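Side-chain contacts in Tle cognate immunity protein 4 C-terminal domain-containing protein (PDB 4R1D), which binds the lipase effector Tle4 of the H2 type VI secretion system and so probably protects the producing Pseudomonas aeruginosa cell from it: residues B[7-12]-B[22-27]; B[26-31]-B[147-152]. One frame throughout, in Å; residues are numbered along the deposited sequence.

Contact 1 (B[7-12]-B[22-27])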
loop_
_atom_site.group_PDB
_atom_site.type_symbol
_atom_site.label_atom_id
_atom_site.label_comp_id
_atom_site.label_asym_id
_atom_site.label_seq_id
_atom_site.Cartn_x
_atom_site.Cartn_y
_atom_site.Cartn_z
ATOM N N ILE B 7 10.789 -22.093 -25.377
ATOM C CA ILE B 7 11.770 -22.504 -24.380
ATOM C C ILE B 7 11.086 -23.054 -23.130
ATOM O O ILE B 7 10.176 -22.421 -22.578
ATOM C CB ILE B 7 12.657 -21.305 -23.964
ATOM C CG1 ILE B 7 13.391 -20.736 -25.180
ATOM C CG2 ILE B 7 13.639 -21.692 -22.867
ATOM C CD1 ILE B 7 14.104 -19.422 -24.903
ATOM N N THR B 8 11.525 -24.225 -22.687
ATOM C CA THR B 8 11.031 -24.815 -21.444
ATOM C C THR B 8 11.821 -24.252 -20.265
ATOM O O THR B 8 13.046 -24.384 -20.213
ATOM C CB THR B 8 11.147 -26.354 -21.473
ATOM O OG1 THR B 8 10.307 -26.882 -22.510
ATOM C CG2 THR B 8 10.757 -26.959 -20.126
ATOM N N HIS B 9 11.115 -23.613 -19.333
ATOM C CA HIS B 9 11.733 -22.941 -18.201
ATOM C C HIS B 9 11.426 -23.694 -16.908
ATOM O O HIS B 9 10.343 -24.252 -16.748
ATOM C CB HIS B 9 11.186 -21.511 -18.060
ATOM C CG HIS B 9 11.518 -20.612 -19.209
ATOM N ND1 HIS B 9 12.649 -19.826 -19.234
ATOM C CD2 HIS B 9 10.855 -20.356 -20.360
ATOM C CE1 HIS B 9 12.680 -19.138 -20.361
ATOM N NE2 HIS B 9 11.600 -19.437 -21.061
ATOM N N CYS B 10 12.384 -23.701 -15.990
ATOM C CA CYS B 10 12.166 -24.250 -14.654
ATOM C C CYS B 10 11.876 -23.111 -13.697
ATOM O O CYS B 10 12.670 -22.180 -13.589
ATOM C CB CYS B 10 13.410 -24.941 -14.137
ATOM S SG CYS B 10 14.007 -26.312 -15.125
ATOM N N PHE B 11 10.744 -23.193 -13.005
ATOM C CA PHE B 11 10.424 -22.251 -11.937
ATOM C C PHE B 11 9.979 -23.067 -10.720
ATOM O O PHE B 11 9.004 -23.815 -10.791
ATOM C CB PHE B 11 9.313 -21.284 -12.363
ATOM C CG PHE B 11 9.660 -20.432 -13.558
ATOM C CD1 PHE B 11 10.763 -19.585 -13.536
ATOM C CD2 PHE B 11 8.862 -20.461 -14.693
ATOM C CE1 PHE B 11 11.077 -18.794 -14.641
ATOM C CE2 PHE B 11 9.163 -19.673 -15.802
ATOM C CZ PHE B 11 10.271 -18.837 -15.774
ATOM N N GLY B 12 10.714 -22.968 -9.624
ATOM C CA GLY B 12 10.353 -23.728 -8.434
ATOM C C GLY B 12 10.328 -25.213 -8.756
ATOM O O GLY B 12 11.317 -25.749 -9.270
ATOM N N ALA B 22 9.891 -14.000 -25.339
ATOM C CA ALA B 22 9.227 -13.605 -24.093
ATOM C C ALA B 22 10.214 -12.882 -23.185
ATOM O O ALA B 22 11.365 -13.306 -23.048
ATOM C CB ALA B 22 8.655 -14.825 -23.389
ATOM N N VAL B 23 9.759 -11.787 -22.577
ATOM C CA VAL B 23 10.557 -11.028 -21.622
ATOM C C VAL B 23 10.093 -11.429 -20.224
ATOM O O VAL B 23 8.935 -11.199 -19.865
ATOM C CB VAL B 23 10.354 -9.516 -21.807
ATOM C CG1 VAL B 23 11.200 -8.733 -20.807
ATOM C CG2 VAL B 23 10.677 -9.109 -23.247
ATOM N N ILE B 24 11.002 -12.010 -19.449
ATOM C CA ILE B 24 10.660 -12.723 -18.212
ATOM C C ILE B 24 11.311 -12.080 -16.986
ATOM O O ILE B 24 12.509 -11.806 -16.977
ATOM C CB ILE B 24 11.133 -14.194 -18.296
ATOM C CG1 ILE B 24 10.505 -14.888 -19.507
ATOM C CG2 ILE B 24 10.817 -14.956 -17.008
ATOM C CD1 ILE B 24 11.211 -16.184 -19.904
ATOM N N ASN B 25 10.509 -11.832 -15.956
ATOM C CA ASN B 25 11.010 -11.368 -14.674
ATOM C C ASN B 25 10.500 -12.310 -13.585
ATOM O O ASN B 25 9.300 -12.531 -13.482
ATOM C CB ASN B 25 10.523 -9.946 -14.394
ATOM C CG ASN B 25 11.277 -8.913 -15.196
ATOM O OD1 ASN B 25 12.351 -8.477 -14.795
ATOM N ND2 ASN B 25 10.728 -8.534 -16.349
ATOM N N ALA B 26 11.414 -12.865 -12.795
ATOM C CA ALA B 26 11.052 -13.875 -11.806
ATOM C C ALA B 26 11.509 -13.513 -10.405
ATOM O O ALA B 26 12.541 -12.860 -10.214
ATOM C CB ALA B 26 11.616 -15.222 -12.189
ATOM N N GLY B 27 10.746 -13.984 -9.428
ATOM C CA GLY B 27 11.114 -13.864 -8.034
ATOM C C GLY B 27 10.838 -15.168 -7.310
ATOM O O GLY B 27 9.881 -15.878 -7.648
#
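Ile24 reaches between His9 and Phe11 and gives each of its two branches to a different ring. The strands behind these side chains, 7-11 and 23-27, run nearly the same way, at 21° to each other. Their axes come no closer than 10.0 Å, so this is packing across the space between two layers of strands. No hydrogen bond joins the segments.

The imidazole contact is the tighter one. Ile24 and His9 point at each other from opposite layers, and the methyl CD1 of Ile24 comes within 3.3 Å of His9 CE1 and 3.5 Å of His9 NE2, obliquely to the ring. Ile24 CG1 lies beside the backbone N (chi1 -58°), and from there the extended chain carries CD1 to the imidazole. Within its own strand, Ile7 CG2 sits 3.5 Å above the plane of the His9 ring, near its rim.

The phenyl contacts are looser. Phe11 CZ meets the other branch, Ile24 CG2, at 4.1 Å, and Phe11 CE1 reaches Ala26 CB at 4.4 Å. Neither approach is squarely over the ring or in its plane. Leu18 and Ile16 of strand 14-18 and Val166 of strand 162-169 continue the apolar lining around these residues.

With dispersion and shape carrying the interface, nothing polar ties one strand to the other here. The side chains fill the distance between the two strands, which is consistent with their bulk setting the spacing. Backbone hydrogen bonds run instead to neighbouring strands, from Ile7 and His9 to 14-18 and from Val23 and Asn25 to 162-169.

Contact 2 (B[26-31]-B[147-152])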
loop_
_atom_site.group_PDB
_atom_site.type_symbol
_atom_site.label_atom_id
_atom_site.label_comp_id
_atom_site.label_asym_id
_atom_site.label_seq_id
_atom_site.Cartn_x
_atom_site.Cartn_y
_atom_site.Cartn_z
ATOM N N ALA B 26 11.414 -12.865 -12.795
ATOM C CA ALA B 26 11.052 -13.875 -11.806
ATOM C C ALA B 26 11.509 -13.513 -10.405
ATOM O O ALA B 26 12.541 -12.860 -10.214
ATOM C CB ALA B 26 11.616 -15.222 -12.189
ATOM N N GLY B 27 10.746 -13.984 -9.428
ATOM C CA GLY B 27 11.114 -13.864 -8.034
ATOM C C GLY B 27 10.838 -15.168 -7.310
ATOM O O GLY B 27 9.881 -15.878 -7.648
ATOM N N TYR B 28 11.669 -15.465 -6.311
ATOM C CA TYR B 28 11.588 -16.711 -5.552
ATOM C C TYR B 28 11.622 -16.369 -4.087
ATOM O O TYR B 28 12.360 -15.471 -3.682
ATOM C CB TYR B 28 12.773 -17.615 -5.886
ATOM C CG TYR B 28 12.850 -17.877 -7.355
ATOM C CD1 TYR B 28 12.078 -18.873 -7.930
ATOM C CD2 TYR B 28 13.660 -17.103 -8.172
ATOM C CE1 TYR B 28 12.113 -19.107 -9.282
ATOM C CE2 TYR B 28 13.711 -17.332 -9.541
ATOM C CZ TYR B 28 12.934 -18.338 -10.083
ATOM O OH TYR B 28 12.964 -18.586 -11.435
ATOM N N TYR B 29 10.832 -17.085 -3.295
ATOM C CA TYR B 29 10.659 -16.730 -1.894
ATOM C C TYR B 29 10.703 -17.984 -1.032
ATOM O O TYR B 29 10.031 -18.976 -1.331
ATOM C CB TYR B 29 9.311 -16.003 -1.699
ATOM C CG TYR B 29 9.079 -14.899 -2.708
ATOM C CD1 TYR B 29 8.566 -15.184 -3.966
ATOM C CD2 TYR B 29 9.371 -13.575 -2.399
ATOM C CE1 TYR B 29 8.356 -14.184 -4.901
ATOM C CE2 TYR B 29 9.164 -12.550 -3.343
ATOM C CZ TYR B 29 8.660 -12.870 -4.581
ATOM O OH TYR B 29 8.443 -11.883 -5.517
ATOM N N LEU B 30 11.490 -17.916 0.040
ATOM C CA LEU B 30 11.652 -19.030 0.963
ATOM C C LEU B 30 11.200 -18.582 2.354
ATOM O O LEU B 30 11.680 -17.572 2.870
ATOM C CB LEU B 30 13.123 -19.445 0.993
ATOM C CG LEU B 30 13.512 -20.702 1.753
ATOM C CD1 LEU B 30 12.827 -21.935 1.161
ATOM C CD2 LEU B 30 15.029 -20.834 1.718
ATOM N N TRP B 31 10.287 -19.348 2.950
ATOM C CA TRP B 31 9.690 -18.981 4.227
ATOM C C TRP B 31 9.208 -17.533 4.158
ATOM O O TRP B 31 9.278 -16.791 5.128
ATOM C CB TRP B 31 10.674 -19.219 5.382
ATOM C CG TRP B 31 11.065 -20.676 5.494
ATOM C CD1 TRP B 31 12.222 -21.252 5.054
ATOM C CD2 TRP B 31 10.286 -21.730 6.066
ATOM N NE1 TRP B 31 12.206 -22.603 5.307
ATOM C CE2 TRP B 31 11.028 -22.922 5.931
ATOM C CE3 TRP B 31 9.024 -21.784 6.667
ATOM C CZ2 TRP B 31 10.557 -24.153 6.386
ATOM C CZ3 TRP B 31 8.559 -23.004 7.124
ATOM C CH2 TRP B 31 9.321 -24.174 6.979
ATOM N N PHE B 147 13.918 -27.179 -5.707
ATOM C CA PHE B 147 13.219 -25.946 -6.044
ATOM C C PHE B 147 14.143 -25.032 -6.860
ATOM O O PHE B 147 15.131 -24.519 -6.344
ATOM C CB PHE B 147 12.788 -25.271 -4.738
ATOM C CG PHE B 147 11.929 -24.050 -4.928
ATOM C CD1 PHE B 147 10.551 -24.163 -5.052
ATOM C CD2 PHE B 147 12.497 -22.792 -4.960
ATOM C CE1 PHE B 147 9.763 -23.030 -5.216
ATOM C CE2 PHE B 147 11.716 -21.669 -5.127
ATOM C CZ PHE B 147 10.353 -21.786 -5.256
ATOM N N CYS B 148 13.830 -24.849 -8.137
ATOM C CA CYS B 148 14.695 -24.086 -9.026
ATOM C C CYS B 148 14.537 -22.591 -8.835
ATOM O O CYS B 148 13.425 -22.091 -8.760
ATOM C CB CYS B 148 14.426 -24.438 -10.486
ATOM S SG CYS B 148 15.074 -26.071 -10.990
ATOM N N ILE B 149 15.669 -21.900 -8.769
ATOM C CA ILE B 149 15.702 -20.442 -8.743
ATOM C C ILE B 149 16.717 -19.994 -9.807
ATOM O O ILE B 149 17.197 -20.825 -10.587
ATOM C CB ILE B 149 16.087 -19.927 -7.341
ATOM C CG1 ILE B 149 17.515 -20.348 -6.979
ATOM C CG2 ILE B 149 15.099 -20.470 -6.288
ATOM C CD1 ILE B 149 18.022 -19.772 -5.673
ATOM N N ASP B 150 17.050 -18.704 -9.852
ATOM C CA ASP B 150 18.052 -18.229 -10.803
ATOM C C ASP B 150 19.362 -18.983 -10.610
ATOM O O ASP B 150 19.920 -18.974 -9.517
ATOM C CB ASP B 150 18.350 -16.746 -10.597
ATOM C CG ASP B 150 17.110 -15.901 -10.599
ATOM O OD1 ASP B 150 16.695 -15.450 -11.686
ATOM O OD2 ASP B 150 16.549 -15.698 -9.513
ATOM N N HIS B 151 19.848 -19.624 -11.672
ATOM C CA HIS B 151 21.188 -20.216 -11.679
ATOM C C HIS B 151 21.410 -21.348 -10.677
ATOM O O HIS B 151 22.542 -21.789 -10.472
ATOM C CB HIS B 151 22.246 -19.138 -11.442
ATOM C CG HIS B 151 22.199 -18.016 -12.428
ATOM N ND1 HIS B 151 22.709 -18.122 -13.705
ATOM C CD2 HIS B 151 21.706 -16.759 -12.321
ATOM C CE1 HIS B 151 22.532 -16.978 -14.344
ATOM N NE2 HIS B 151 21.919 -16.136 -13.527
ATOM N N ALA B 152 20.351 -21.827 -10.049
ATOM C CA ALA B 152 20.524 -22.862 -9.050
ATOM C C ALA B 152 19.231 -23.589 -8.725
ATOM O O ALA B 152 18.179 -23.304 -9.298
ATOM C CB ALA B 152 21.131 -22.260 -7.779
HETATM O O HOH W 1 14.867 -13.734 -8.896
HETATM O O HOH W 2 14.668 -17.603 -13.098
#
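Tyr28 and Ile149 mark the nearest approach of the two backbones, their CA atoms 6.4 Å apart. Strands 26-30 and 147-149 run at 135° to each other and share no backbone hydrogen bond. Just past the crossing, Ile149 to Ala152 form a type II turn that leads from strand 146-149 into 152-155; Ile149 N donates to Ala152 O, while the return bond is weak.

The Tyr28 ring lies flat against this chain. Ile149 CA stands 3.7 Å from the ring centroid and 8° off the normal, a CH-pi contact centred on the face. The crowded rotamer of Ile149 (chi1 65°) puts CG1 between the backbone N and carbonyl carbon and turns CG2 onto Tyr28, 3.6 Å from its CG. Obliquely to the ring, Cys148 O comes within 3.3 Å of Tyr28 CE1, and Phe147 CE2 packs by Tyr28 CD1.

Asp150 meets an edge of the ring, on the CE2 side: its OD2 is 3.3 Å from Tyr28 CE2, near the ring plane, with the carboxylate almost perpendicular to the ring. The positive rim of the aromatic ring probably suits this oxygen. Two waters complete the link. One donates to Ala26 O (2.8 Å) and to Asp150 OD2 (2.7 Å); the second, in the plane of the phenol, bonds Tyr28 OH at 2.6 Å and donates a longer bond to Asp150 OD1.

Around this packing, Ile35 of strand 33-38 packs against both Tyr28 and Ile149, and strand 162-169 brings Phe164 to Tyr28. Tyr108 of strand 107-115 hydrogen-bonds to Asp150 O, and Arg136, just after strand 133-135, to Ile149 O and Ala152 O, so both ends and the middle of the turn are held from outside.

Overall arrangement
Both contacts lie on one side of strand 23-30, about 11 Å apart between centres, and they share Ala26 and Gly27. Contact 1, at the strand's beginning, is partly buried and has no hydrogen bond across it, an imidazole and a phenyl ring meeting aliphatic groups; contact 2, further along, is buried, yet brings in a carboxylate, a carbonyl oxygen and two bridging waters. The first stays within the N-terminal family region, whereas the second joins it to the C-terminal one. They also meet directly: Gly12 O probably accepts a hydrogen bond from Cys148 N (2.9 Å), and Phe11 packs by the Tyr28 hydroxyl. From the same strand, Asn25 and Tyr29 instead touch the other chain of the complex.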